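Local coordinates for glyoxalase family protein (Bacillus cereus, PDB 1SS4), which is of unknown function but belongs to the metal-binding glyoxalase (vicinal oxygen chelate) superfamily and may act as a methylmalonyl-CoA epimerase, at residues T88-V91 and N92-G95; A118-V121 and G122-Q126; T51-G54 and S55-V58. All blocks are in the same frame, centred on the assembly; numbering follows the deposited sequence.

Interaction 1 (T88-V91 and N92-G95); sequences TAPV and NALG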
loop_
_atom_site.group_PDB
_atom_site.type_symbol
_atom_site.label_atom_id
_atom_site.label_comp_id
_atom_site.label_asym_id
_atom_site.label_seq_id
_atom_site.Cartn_x
_atom_site.Cartn_y
_atom_site.Cartn_z
ATOM N N THR A 88 12.954 3.822 3.967
ATOM C CA THR A 88 13.030 4.646 5.167
ATOM C C THR A 88 12.685 6.116 4.904
ATOM O O THR A 88 13.216 7.010 5.549
ATOM C CB THR A 88 14.436 4.515 5.843
ATOM O OG1 THR A 88 15.465 4.577 4.851
ATOM C CG2 THR A 88 14.553 3.167 6.581
ATOM N N ALA A 89 11.790 6.359 3.952
ATOM C CA ALA A 89 11.389 7.725 3.627
ATOM C C ALA A 89 10.768 8.371 4.857
ATOM O O ALA A 89 10.200 7.678 5.716
ATOM C CB ALA A 89 10.360 7.713 2.476
ATOM N N PRO A 90 10.893 9.695 4.983
ATOM C CA PRO A 90 10.281 10.317 6.162
ATOM C C PRO A 90 8.755 10.200 6.111
ATOM O O PRO A 90 8.168 9.973 5.041
ATOM C CB PRO A 90 10.760 11.768 6.099
ATOM C CG PRO A 90 11.224 11.965 4.695
ATOM C CD PRO A 90 11.763 10.633 4.254
ATOM N N VAL A 91 8.114 10.329 7.269
ATOM C CA VAL A 91 6.663 10.242 7.305
ATOM C C VAL A 91 6.089 11.360 6.427
ATOM O O VAL A 91 5.141 11.134 5.670
ATOM C CB VAL A 91 6.129 10.394 8.746
ATOM C CG1 VAL A 91 4.614 10.452 8.736
ATOM C CG2 VAL A 91 6.626 9.230 9.613
ATOM N N ASN A 92 6.662 12.560 6.524
ATOM C CA ASN A 92 6.164 13.678 5.723
ATOM C C ASN A 92 6.837 13.729 4.344
ATOM O O ASN A 92 7.656 14.611 4.045
ATOM C CB ASN A 92 6.318 15.021 6.494
ATOM C CG ASN A 92 7.766 15.308 6.937
ATOM O OD1 ASN A 92 8.511 14.398 7.331
ATOM N ND2 ASN A 92 8.155 16.581 6.895
ATOM N N ALA A 93 6.501 12.733 3.524
ATOM C CA ALA A 93 7.015 12.617 2.160
ATOM C C ALA A 93 5.859 12.207 1.276
ATOM O O ALA A 93 4.936 11.530 1.719
ATOM C CB ALA A 93 8.127 11.552 2.072
ATOM N N LEU A 94 5.916 12.610 0.023
ATOM C CA LEU A 94 4.872 12.275 -0.934
ATOM C C LEU A 94 5.015 10.835 -1.427
ATOM O O LEU A 94 6.128 10.363 -1.662
ATOM C CB LEU A 94 4.918 13.259 -2.110
ATOM C CG LEU A 94 4.605 14.715 -1.725
ATOM C CD1 LEU A 94 5.320 15.677 -2.674
ATOM C CD2 LEU A 94 3.088 14.943 -1.721
ATOM N N GLY A 95 3.882 10.152 -1.579
ATOM C CA GLY A 95 3.883 8.772 -2.048
ATOM C C GLY A 95 3.343 7.792 -1.004
ATOM O O GLY A 95 2.873 8.197 0.062
#

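Interaction 2 (A118-V121 and G122-Q126); sequences AELV and GEVVQ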
loop_
_atom_site.group_PDB
_atom_site.type_symbol
_atom_site.label_atom_id
_atom_site.label_comp_id
_atom_site.label_asym_id
_atom_site.label_seq_id
_atom_site.Cartn_x
_atom_site.Cartn_y
_atom_site.Cartn_z
ATOM N N ALA A 118 12.408 -4.177 15.527
ATOM C CA ALA A 118 11.565 -3.105 15.000
ATOM C C ALA A 118 11.675 -1.913 15.943
ATOM O O ALA A 118 12.035 -2.081 17.114
ATOM C CB ALA A 118 10.113 -3.574 14.892
ATOM N N GLU A 119 11.377 -0.714 15.448
ATOM C CA GLU A 119 11.475 0.476 16.283
ATOM C C GLU A 119 10.225 1.352 16.278
ATOM O O GLU A 119 9.710 1.724 15.221
ATOM C CB GLU A 119 12.675 1.336 15.861
ATOM C CG GLU A 119 12.433 2.156 14.595
ATOM C CD GLU A 119 13.380 3.343 14.451
ATOM O OE1 GLU A 119 13.332 4.256 15.309
ATOM O OE2 GLU A 119 14.168 3.363 13.479
ATOM N N LEU A 120 9.757 1.693 17.477
ATOM C CA LEU A 120 8.583 2.538 17.640
ATOM C C LEU A 120 8.927 3.944 17.122
ATOM O O LEU A 120 9.927 4.541 17.534
ATOM C CB LEU A 120 8.199 2.569 19.119
ATOM C CG LEU A 120 6.949 3.338 19.536
ATOM C CD1 LEU A 120 5.725 2.781 18.803
ATOM C CD2 LEU A 120 6.776 3.225 21.061
ATOM N N VAL A 121 8.116 4.481 16.216
ATOM C CA VAL A 121 8.412 5.795 15.654
ATOM C C VAL A 121 8.130 6.918 16.622
ATOM O O VAL A 121 8.932 7.842 16.759
ATOM C CB VAL A 121 7.621 6.037 14.355
ATOM C CG1 VAL A 121 7.950 7.425 13.775
ATOM C CG2 VAL A 121 7.968 4.952 13.362
ATOM N N GLY A 122 6.990 6.837 17.292
ATOM C CA GLY A 122 6.612 7.854 18.253
ATOM C C GLY A 122 6.175 7.150 19.519
ATOM O O GLY A 122 6.917 6.352 20.072
ATOM N N GLU A 123 4.963 7.431 19.972
ATOM C CA GLU A 123 4.446 6.791 21.170
ATOM C C GLU A 123 3.200 6.005 20.806
ATOM O O GLU A 123 2.613 6.220 19.742
ATOM C CB GLU A 123 4.065 7.848 22.211
ATOM C CG GLU A 123 5.168 8.836 22.534
ATOM C CD GLU A 123 4.681 10.046 23.321
ATOM O OE1 GLU A 123 5.470 11.003 23.449
ATOM O OE2 GLU A 123 3.530 10.049 23.807
ATOM N N VAL A 124 2.819 5.076 21.676
ATOM C CA VAL A 124 1.594 4.328 21.476
ATOM C C VAL A 124 0.582 5.308 22.066
ATOM O O VAL A 124 0.529 5.515 23.277
ATOM C CB VAL A 124 1.587 3.005 22.265
ATOM C CG1 VAL A 124 0.245 2.299 22.072
ATOM C CG2 VAL A 124 2.745 2.113 21.798
ATOM N N VAL A 125 -0.208 5.922 21.200
ATOM C CA VAL A 125 -1.167 6.927 21.616
ATOM C C VAL A 125 -2.604 6.450 21.656
ATOM O O VAL A 125 -3.018 5.602 20.857
ATOM C CB VAL A 125 -1.086 8.150 20.669
ATOM C CG1 VAL A 125 -1.902 9.302 21.210
ATOM C CG2 VAL A 125 0.368 8.554 20.477
ATOM N N GLN A 126 -3.370 7.011 22.589
ATOM C CA GLN A 126 -4.772 6.668 22.705
ATOM C C GLN A 126 -5.612 7.776 22.096
ATOM O O GLN A 126 -5.529 8.927 22.505
ATOM C CB GLN A 126 -5.176 6.475 24.165
ATOM C CG GLN A 126 -6.603 5.992 24.307
ATOM C CD GLN A 126 -6.946 5.600 25.719
ATOM O OE1 GLN A 126 -6.208 4.856 26.361
ATOM N NE2 GLN A 126 -8.075 6.090 26.212
#

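Interaction 3 (T51-G54 and S55-V58); sequences TGLG and SQCV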
loop_
_atom_site.group_PDB
_atom_site.type_symbol
_atom_site.label_atom_id
_atom_site.label_comp_id
_atom_site.label_asym_id
_atom_site.label_seq_id
_atom_site.Cartn_x
_atom_site.Cartn_y
_atom_site.Cartn_z
ATOM N N THR A 51 6.066 -4.742 -15.880
ATOM C CA THR A 51 6.864 -3.724 -15.197
ATOM C C THR A 51 7.586 -2.777 -16.127
ATOM O O THR A 51 7.984 -1.684 -15.711
ATOM C CB THR A 51 7.959 -4.349 -14.367
ATOM O OG1 THR A 51 8.837 -5.056 -15.253
ATOM C CG2 THR A 51 7.392 -5.326 -13.312
ATOM N N GLY A 52 7.777 -3.203 -17.376
ATOM C CA GLY A 52 8.510 -2.384 -18.320
ATOM C C GLY A 52 10.016 -2.533 -18.137
ATOM O O GLY A 52 10.786 -1.848 -18.810
ATOM N N LEU A 53 10.458 -3.416 -17.237
ATOM C CA LEU A 53 11.897 -3.582 -17.029
ATOM C C LEU A 53 12.525 -4.510 -18.072
ATOM O O LEU A 53 13.734 -4.460 -18.329
ATOM C CB LEU A 53 12.180 -4.071 -15.600
ATOM C CG LEU A 53 11.711 -3.007 -14.592
ATOM C CD1 LEU A 53 11.864 -3.526 -13.167
ATOM C CD2 LEU A 53 12.511 -1.703 -14.792
ATOM N N GLY A 54 11.696 -5.342 -18.691
ATOM C CA GLY A 54 12.191 -6.233 -19.720
ATOM C C GLY A 54 12.809 -7.510 -19.201
ATOM O O GLY A 54 12.107 -8.448 -18.819
ATOM N N SER A 55 14.131 -7.563 -19.191
ATOM C CA SER A 55 14.795 -8.761 -18.717
ATOM C C SER A 55 14.828 -8.724 -17.194
ATOM O O SER A 55 15.708 -8.088 -16.612
ATOM C CB SER A 55 16.212 -8.826 -19.277
ATOM O OG SER A 55 16.760 -10.120 -19.102
ATOM N N GLN A 56 13.860 -9.372 -16.546
ATOM C CA GLN A 56 13.845 -9.382 -15.088
ATOM C C GLN A 56 13.628 -10.753 -14.492
ATOM O O GLN A 56 13.065 -11.656 -15.128
ATOM C CB GLN A 56 12.794 -8.404 -14.509
ATOM C CG GLN A 56 11.340 -8.775 -14.701
ATOM C CD GLN A 56 10.396 -7.904 -13.872
ATOM O OE1 GLN A 56 10.487 -6.679 -13.887
ATOM N NE2 GLN A 56 9.477 -8.544 -13.149
ATOM N N CYS A 57 14.103 -10.888 -13.261
ATOM C CA CYS A 57 13.999 -12.100 -12.480
ATOM C C CYS A 57 13.689 -11.598 -11.082
ATOM O O CYS A 57 14.503 -10.904 -10.478
ATOM C CB CYS A 57 15.333 -12.850 -12.469
ATOM S SG CYS A 57 15.287 -14.418 -11.557
ATOM N N VAL A 58 12.506 -11.923 -10.584
ATOM C CA VAL A 58 12.108 -11.485 -9.255
ATOM C C VAL A 58 11.547 -12.648 -8.462
ATOM O O VAL A 58 10.955 -13.563 -9.030
ATOM C CB VAL A 58 11.026 -10.398 -9.348
ATOM C CG1 VAL A 58 10.636 -9.934 -7.966
ATOM C CG2 VAL A 58 11.541 -9.224 -10.155
HETATM O O HOH W 1 16.337 -5.044 -17.062
#

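Interaction 1 (T88-V91 and N92-G95)
Pro-90 and Ala-93 meet across a tight reversal of the chain: the methyl CB of Ala-93 lies 3.4 Å from Pro-90 O and 4.1 Å from Pro-90 CG, so it touches both the carbonyl oxygen and the ring carbon CG. Asn-92 forms the bend between them. Its CB sits beside the peptide that joins it to Val-91, as the backbone dictates. With chi1 at 56°, CG stands between its own backbone N and carbonyl carbon, which turns the amide back toward Pro-90; OD1 ends 3.7 Å from Pro-90 CB, a contact with carbon. The other tip, ND2, points into the dimer interface and hydrogen-bonds Pro-81 O of the second subunit. The bend itself is an inverse gamma turn centred on Asn-92, closed by a weak hydrogen bond from Ala-93 N to Val-91 O (3.0 Å, 142° at the hydrogen). It lies in the linker between strands 71-79 and 95-103, which joins the two halves of the glyoxalase fold. Ala-89 CB reaches Ala-93 CB at 4.5 Å, while Ala-89 O is held by Arg-137. Beyond the turn, Gly-95 enters a strand that pairs antiparallel with one from the second subunit.

Interaction 2 (A118-V121 and G122-Q126)
Leu-120 reaches forward along its own chain and covers the carbonyl of Gly-122. The closest approach is between a branch carbon and an oxygen: Leu-120 CG sits 3.1 Å from Gly-122 O, with Leu-120 CD2 at 3.3 Å from the same oxygen. Leu-120 CD1 is farther away, 4.0 Å from Gly-122 O, so the carbonyl is met mainly by the branch point and one of the two methyls. The side chain gets there because chi1 is -177°, which lays CG beside the carbonyl carbon, in the direction the chain is running. This is close packing of carbon on a carbonyl oxygen; no hydrogen bond joins 118-121 to 122-126.

The apolar part of the contact is carried by the same methyl. Leu-120 CD2 touches Val-124 CG2 at 4.2 Å and passes Glu-123 CA at 4.3 Å, spanning the kink in the backbone. Farther on, Leu-120 packs on Cys-134 and Ile-136 of strand 131-137, and Val-124 on Ile-106 of helix 106-115.

The polar contacts reach the second subunit. The CB of Glu-123 points away from 118-121, and its OE2 forms a salt bridge with Arg-49 of the second subunit, whose chain also takes up backbone hydrogen bonds from Glu-123.

The backbone explains the kink. Gly-122 has phi -132° and psi -124°, unusual angles that glycine, lacking a side chain, tolerates. Val-121 bonds to Tyr-135 and Val-125 to Leu-133, so four steps on this strand are matched by two on its neighbour. The two extra residues are taken up in a bulge-like break of strand 119-127, the outermost strand within this chain, in a beta hairpin of the second half of the glyoxalase fold.

Interaction 3 (T51-G54 and S55-V58)
From Thr-51, the last residue of helix 45-51, the backbone turns through Gly-52 and Gly-54, both with positive phi, and brings Gln-56 round to meet Thr-51 just before strand 57-64 begins. The threonine hydroxyl works in two directions. As an acceptor it takes the N-H of Leu-53, with Leu-53 N 3.0 Å from Thr-51 OG1 and the bond nearly straight at 165°, which makes an ST turn. As a donor, Thr-51 OG1 bonds to Gln-56 OE1 at 2.7 Å. It approaches from above the carbonyl plane, 54° out of it, so the amide is not met on a lone pair. The two side chains arrive from opposite directions: Gln-56 sets out with chi1 at 70° and is extended beyond CG, which carries the amide across the turn.

Carbon atoms of Thr-51 and Leu-53 also lie against this oxygen. Thr-51 CG2 lies 3.4 Å from Gln-56 OE1, and Leu-53 CD1 lies 3.5 Å from it. Leu-53 also packs on Phe-77 of strand 71-79 and on Asn-92 of the second subunit. A water donates to Leu-53 O at 3.0 Å and to Ser-55 O at 3.1 Å and so bridges the two carbonyls.

The helix carbonyls of Ala-47 and Gly-48 are weak, competing acceptors for the Thr-51 hydroxyl hydrogen. Thr-51 is itself the end of the helix, so its hydroxyl, bonded to Leu-53 N and Gln-56 OE1, ties that end to the turn and to the side chain leading into the strand. The short bond to Gln-56 probably fixes the rotation of both groups, between two residues that are themselves buried.

In the fold
Interaction 1 is buried, interaction 3 partly buried, and interaction 2 lies at the surface; within one chain, 2 and 3 sit on opposite sides of its centre, their own centres about 37 Å apart. Arg-137 relates the first two, since it holds the linker of 88-95 and pairs with the start of strand 119-127. The dimer brings all three together: Thr-51 and Leu-53 of one subunit pack on Val-91 and Asn-92 of the other, respectively, and Thr-51 also on Val-121 of the other. Their chemistry differs accordingly: a backbone turn in the linker, carbon packing on an outer strand, and a hydroxyl-amide bond after a helix.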